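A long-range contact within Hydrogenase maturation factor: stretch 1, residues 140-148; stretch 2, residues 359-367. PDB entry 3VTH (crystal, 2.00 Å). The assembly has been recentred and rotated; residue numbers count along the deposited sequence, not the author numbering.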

# COMPACT_ATOMS: atom_id res chain seq x y z
N GLY A 140 -14.99 -10.76 4.82
CA GLY A 140 -14.96 -10.21 6.17
C GLY A 140 -13.55 -9.97 6.70
O GLY A 140 -12.56 -10.21 6.00
N PRO A 141 -13.45 -9.48 7.94
CA PRO A 141 -12.15 -9.23 8.55
C PRO A 141 -11.38 -10.52 8.74
O PRO A 141 -11.99 -11.58 8.98
CB PRO A 141 -12.50 -8.63 9.91
CG PRO A 141 -13.89 -8.99 10.16
CD PRO A 141 -14.55 -9.08 8.83
N ARG A 142 -10.06 -10.43 8.60
CA ARG A 142 -9.17 -11.54 8.86
C ARG A 142 -8.03 -10.97 9.69
O ARG A 142 -8.12 -10.91 10.91
CB ARG A 142 -8.69 -12.22 7.56
CG ARG A 142 -9.79 -12.98 6.77
CD ARG A 142 -10.41 -14.15 7.57
NE ARG A 142 -11.33 -14.91 6.72
CZ ARG A 142 -12.62 -14.64 6.54
NH1 ARG A 142 -13.18 -13.62 7.17
NH2 ARG A 142 -13.35 -15.39 5.72
N PHE A 143 -6.97 -10.51 9.02
CA PHE A 143 -5.83 -9.89 9.71
C PHE A 143 -6.23 -8.99 10.89
O PHE A 143 -5.72 -9.17 12.02
CB PHE A 143 -4.98 -9.08 8.72
CG PHE A 143 -3.86 -8.34 9.37
CD1 PHE A 143 -3.81 -6.95 9.33
CD2 PHE A 143 -2.86 -9.03 10.06
CE1 PHE A 143 -2.75 -6.26 9.95
CE2 PHE A 143 -1.80 -8.34 10.68
CZ PHE A 143 -1.74 -6.96 10.62
N SER A 144 -7.14 -8.05 10.64
CA SER A 144 -7.52 -7.09 11.67
C SER A 144 -7.99 -7.72 12.99
O SER A 144 -7.83 -7.10 14.03
CB SER A 144 -8.61 -6.13 11.17
OG SER A 144 -9.75 -6.86 10.75
N ILE A 145 -8.57 -8.92 12.94
CA ILE A 145 -9.09 -9.54 14.17
C ILE A 145 -8.35 -10.81 14.61
O ILE A 145 -8.77 -11.45 15.57
CB ILE A 145 -10.61 -9.82 14.07
CG1 ILE A 145 -10.90 -10.86 12.97
CG2 ILE A 145 -11.39 -8.48 13.83
CD1 ILE A 145 -12.32 -11.40 13.03
N ILE A 146 -7.25 -11.13 13.95
CA ILE A 146 -6.49 -12.37 14.25
C ILE A 146 -5.40 -12.08 15.28
O ILE A 146 -4.57 -11.19 15.08
CB ILE A 146 -5.93 -13.02 12.94
CG1 ILE A 146 -7.08 -13.66 12.14
CG2 ILE A 146 -4.84 -14.08 13.23
CD1 ILE A 146 -6.73 -13.96 10.65
N GLU A 147 -5.40 -12.84 16.38
CA GLU A 147 -4.40 -12.66 17.44
C GLU A 147 -3.21 -13.59 17.27
O GLU A 147 -2.12 -13.29 17.76
CB GLU A 147 -5.03 -12.94 18.81
CG GLU A 147 -6.26 -12.11 19.13
CD GLU A 147 -6.88 -12.50 20.46
OE1 GLU A 147 -6.52 -13.56 21.01
OE2 GLU A 147 -7.72 -11.74 20.96
N ASP A 148 -3.42 -14.73 16.61
CA ASP A 148 -2.46 -15.82 16.61
C ASP A 148 -2.97 -16.85 15.61
O ASP A 148 -4.13 -16.80 15.20
CB ASP A 148 -2.39 -16.45 18.01
CG ASP A 148 -1.10 -17.25 18.25
OD1 ASP A 148 -0.16 -17.22 17.42
OD2 ASP A 148 -1.03 -17.94 19.29
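Stretch 2, residues 359-367: NRDIVNRID

A single carbonyl oxygen can anchor an extended segment when two successive amides of that segment turn toward it, and the contact between residues 140-148 and 359-367 is a compact example. Ser-144 O, in the short 3-10 segment 143-145, accepts hydrogen bonds from Val-363 N at 2.8 Å and from Asn-364 N at 3.0 Å. The second is nearly straight (169°), the first more bent (135°), so the Asn-364 bond has the better angle although it is slightly longer. Stretch 2 forms no regular helix or strand; the negative psi of Val-363 (-46°) interrupts the extended backbone angles of residues 360-362 and 364-367 and helps bring both amides to bear. Where they meet, the two chains run in opposite senses, with Ser-144 CA 4.5 Å from Asn-364 CA and Ile-145 CA 5.0 Å from Val-363 CA.

Packing spreads from this anchor in both directions. Asn-364 CB lies over one face of the Phe-143 ring, 3.8 Å from its centroid, while Ile-366 CD1 approaches Phe-143 CD1 at 4.0 Å. Val-363, its side chain in the t rotamer, places CG1 3.7 Å from Ile-146 O and CG2 3.8 Å from Glu-147 CG. Toward the start of stretch 2, Ile-145 CG2 meets Asp-361 O at 3.6 Å, and Pro-141 CG covers one face of the Arg-360 guanidinium, 3.7 Å from Arg-360 NH1.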

# COMPACT_ATOMS: atom_id res chain seq x y z
N ASN A 359 -18.60 -3.44 19.34
CA ASN A 359 -17.87 -4.15 20.38
C ASN A 359 -17.05 -5.33 19.87
O ASN A 359 -16.74 -6.22 20.64
CB ASN A 359 -18.83 -4.58 21.51
CG ASN A 359 -19.94 -5.50 21.02
OD1 ASN A 359 -20.13 -5.68 19.81
ND2 ASN A 359 -20.65 -6.11 21.94
N ARG A 360 -16.68 -5.34 18.59
CA ARG A 360 -15.73 -6.35 18.09
C ARG A 360 -14.33 -5.74 18.14
O ARG A 360 -14.03 -4.80 17.39
CB ARG A 360 -16.07 -6.83 16.66
CG ARG A 360 -15.12 -7.95 16.13
CD ARG A 360 -15.49 -8.44 14.71
NE ARG A 360 -15.53 -7.35 13.74
CZ ARG A 360 -16.22 -7.38 12.60
NH1 ARG A 360 -16.91 -8.45 12.27
NH2 ARG A 360 -16.21 -6.33 11.77
N ASP A 361 -13.47 -6.26 19.01
CA ASP A 361 -12.09 -5.75 19.11
C ASP A 361 -11.35 -5.75 17.78
O ASP A 361 -11.44 -6.70 17.01
CB ASP A 361 -11.26 -6.54 20.12
CG ASP A 361 -11.67 -6.28 21.55
OD1 ASP A 361 -11.05 -6.88 22.45
OD2 ASP A 361 -12.61 -5.46 21.81
N ILE A 362 -10.65 -4.65 17.51
CA ILE A 362 -9.71 -4.60 16.40
C ILE A 362 -8.37 -4.93 17.03
O ILE A 362 -7.91 -4.21 17.92
CB ILE A 362 -9.66 -3.22 15.70
CG1 ILE A 362 -11.01 -2.92 15.04
CG2 ILE A 362 -8.48 -3.16 14.66
CD1 ILE A 362 -11.16 -1.44 14.56
N VAL A 363 -7.78 -6.05 16.61
CA VAL A 363 -6.49 -6.47 17.14
C VAL A 363 -5.35 -5.75 16.43
O VAL A 363 -4.42 -5.26 17.08
CB VAL A 363 -6.30 -8.02 17.00
CG1 VAL A 363 -4.94 -8.43 17.55
CG2 VAL A 363 -7.46 -8.75 17.76
N ASN A 364 -5.42 -5.70 15.11
CA ASN A 364 -4.38 -5.11 14.30
C ASN A 364 -4.97 -4.00 13.44
O ASN A 364 -5.69 -4.27 12.48
CB ASN A 364 -3.74 -6.20 13.41
CG ASN A 364 -3.23 -7.39 14.22
OD1 ASN A 364 -3.71 -8.53 14.06
ND2 ASN A 364 -2.29 -7.14 15.13
N ARG A 365 -4.69 -2.75 13.79
CA ARG A 365 -5.25 -1.65 13.00
C ARG A 365 -4.56 -1.63 11.64
O ARG A 365 -3.43 -2.12 11.51
CB ARG A 365 -5.07 -0.31 13.74
CG ARG A 365 -3.72 0.37 13.45
CD ARG A 365 -3.52 1.47 14.44
NE ARG A 365 -3.12 0.97 15.75
CZ ARG A 365 -3.26 1.66 16.87
NH1 ARG A 365 -3.79 2.88 16.84
NH2 ARG A 365 -2.88 1.13 18.02
N ILE A 366 -5.25 -1.09 10.62
CA ILE A 366 -4.70 -1.06 9.27
C ILE A 366 -5.44 -0.03 8.42
O ILE A 366 -6.66 -0.01 8.39
CB ILE A 366 -4.72 -2.49 8.60
CG1 ILE A 366 -4.09 -2.49 7.20
CG2 ILE A 366 -6.15 -3.09 8.56
CD1 ILE A 366 -3.64 -3.92 6.70
N ASP A 367 -4.70 0.84 7.75
CA ASP A 367 -5.32 1.87 6.91
C ASP A 367 -5.91 1.32 5.62
O ASP A 367 -5.57 0.22 5.20
CB ASP A 367 -4.27 2.94 6.57
CG ASP A 367 -4.05 3.90 7.72
OD1 ASP A 367 -4.98 4.65 8.05
OD2 ASP A 367 -2.95 3.87 8.31